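Local structure of E3 ubiquitin-protein ligase HERC2 (Homo sapiens, 4L1M) at residues D315-S320 / I368-A373. The protein is an E3 ubiquitin-protein ligase that probably passes ubiquitin to substrates through its HECT domain, its RCC1-like beta-propeller domains probably serving in protein recognition. Residues are numbered along the deposited sequence; the frame is centred on the assembly and turned at random.
Sequences DVAAGS and IACGPA
With CG1 of Ile368 set between its own backbone N and carbonyl carbon (chi1 46°) and the chain extended beyond it, CD1 is carried over to strand 315-318, where it lies 4.0 Å from Ala317 CB and also meets the backbone of Asp315 and Ala317. Cys370 turns SG beside its backbone N instead (chi1 -59°); the sulfur rests against the other flank of the same methyl, at 3.9 Å from Ala317 CB. Ala317 is thus wedged between the two larger side chains and points toward the other strand, its CB 4.0 Å from Ala369 CA.

The Asp315 and Ile368 side chains pass alongside each other, heading opposite ways, which brings Asp315 OD2 to 3.8 Å from Ile368 CG1, while OD1 forms a salt bridge with Arg265. Past Ala318 the first segment offers backbone: Cys370 CB sits 3.4 Å from Gly319 N, and the CA of Gly319 makes a CA-H...O contact of 3.5 Å with Gly371 O. Ser320 OG lies over the CA and CB of Pro372, 3.5 Å from Pro372 CA, and is hydrogen-bonded to Asp105.

No clear hydrogen bond joins the segments, and the two strands run nearly parallel at 18°, their axes 5.7 Å apart. This is face packing between adjacent blades of the seven-bladed RCC1-like propeller: 313-318 and 365-370 are edge strands of their four-stranded antiparallel sheets, the second sheet also holding N-terminal strand 27-31 and so closing the ring. The turns after them approach the middle of the ring, where Ser320 meets Asp105 and Pro372 meets Tyr79, both from other blades. Leu324 and Leu326 of strand 322-327 extend the apolar layer on Ile368, whereas Ala369 faces Trp378 of strand 374-379.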
loop_
_atom_site.group_PDB
_atom_site.type_symbol
_atom_site.label_atom_id
_atom_site.label_comp_id
_atom_site.label_asym_id
_atom_site.label_seq_id
_atom_site.Cartn_x
_atom_site.Cartn_y
_atom_site.Cartn_z
ATOM N N ASP A 315 0.594 -11.410 4.678
ATOM C CA ASP A 315 0.565 -10.023 4.210
ATOM C C ASP A 315 1.884 -9.313 4.516
ATOM O O ASP A 315 2.609 -9.667 5.451
ATOM C CB ASP A 315 -0.609 -9.235 4.846
ATOM C CG ASP A 315 -0.827 -7.830 4.201
ATOM O OD1 ASP A 315 -0.477 -7.596 3.029
ATOM O OD2 ASP A 315 -1.349 -6.948 4.884
ATOM N N VAL A 316 2.191 -8.329 3.692
ATOM C CA VAL A 316 3.348 -7.474 3.872
ATOM C C VAL A 316 2.878 -6.048 3.725
ATOM O O VAL A 316 2.084 -5.754 2.863
ATOM C CB VAL A 316 4.434 -7.727 2.793
ATOM C CG1 VAL A 316 5.506 -6.643 2.854
ATOM C CG2 VAL A 316 5.061 -9.098 2.980
ATOM N N ALA A 317 3.386 -5.167 4.578
ATOM C CA ALA A 317 3.046 -3.742 4.525
ATOM C C ALA A 317 4.361 -2.980 4.410
ATOM O O ALA A 317 5.237 -3.128 5.245
ATOM C CB ALA A 317 2.289 -3.343 5.761
ATOM N N ALA A 318 4.495 -2.214 3.340
ATOM C CA ALA A 318 5.718 -1.486 3.048
ATOM C C ALA A 318 5.491 -0.029 3.334
ATOM O O ALA A 318 4.658 0.572 2.714
ATOM C CB ALA A 318 6.099 -1.672 1.589
ATOM N N GLY A 319 6.215 0.519 4.305
ATOM C CA GLY A 319 6.252 1.953 4.545
ATOM C C GLY A 319 7.237 2.545 3.564
ATOM O O GLY A 319 7.556 1.910 2.574
ATOM N N SER A 320 7.734 3.746 3.820
ATOM C CA SER A 320 8.715 4.363 2.910
ATOM C C SER A 320 10.011 3.561 2.870
ATOM O O SER A 320 10.433 3.112 1.801
ATOM C CB SER A 320 9.006 5.779 3.339
ATOM O OG SER A 320 7.819 6.533 3.257
ATOM N N ILE A 368 -1.972 -5.311 9.362
ATOM C CA ILE A 368 -0.795 -4.469 9.567
ATOM C C ILE A 368 -0.808 -3.321 8.590
ATOM O O ILE A 368 -1.420 -3.415 7.540
ATOM C CB ILE A 368 0.499 -5.266 9.388
ATOM C CG1 ILE A 368 0.422 -6.125 8.113
ATOM C CG2 ILE A 368 0.742 -6.126 10.623
ATOM C CD1 ILE A 368 1.732 -6.789 7.730
ATOM N N ALA A 369 -0.118 -2.241 8.921
ATOM C CA ALA A 369 -0.032 -1.079 8.025
ATOM C C ALA A 369 1.170 -0.232 8.383
ATOM O O ALA A 369 1.517 -0.162 9.556
ATOM C CB ALA A 369 -1.293 -0.248 8.121
ATOM N N CYS A 370 1.791 0.421 7.384
ATOM C CA CYS A 370 2.954 1.309 7.626
ATOM C C CYS A 370 2.800 2.700 7.034
ATOM O O CYS A 370 2.413 2.846 5.901
ATOM C CB CYS A 370 4.221 0.697 7.036
ATOM S SG CYS A 370 4.633 -0.915 7.714
ATOM N N GLY A 371 3.141 3.714 7.813
ATOM C CA GLY A 371 3.319 5.070 7.310
ATOM C C GLY A 371 4.790 5.298 7.002
ATOM O O GLY A 371 5.586 4.343 6.949
ATOM N N PRO A 372 5.171 6.550 6.784
ATOM C CA PRO A 372 6.574 6.830 6.526
ATOM C C PRO A 372 7.492 6.625 7.748
ATOM O O PRO A 372 8.653 6.308 7.587
ATOM C CB PRO A 372 6.551 8.294 6.097
ATOM C CG PRO A 372 5.365 8.861 6.779
ATOM C CD PRO A 372 4.350 7.770 6.768
ATOM N N ALA A 373 6.984 6.833 8.952
ATOM C CA ALA A 373 7.789 6.612 10.169
ATOM C C ALA A 373 6.963 5.911 11.255
ATOM O O ALA A 373 7.211 6.078 12.454
ATOM C CB ALA A 373 8.322 7.938 10.662
#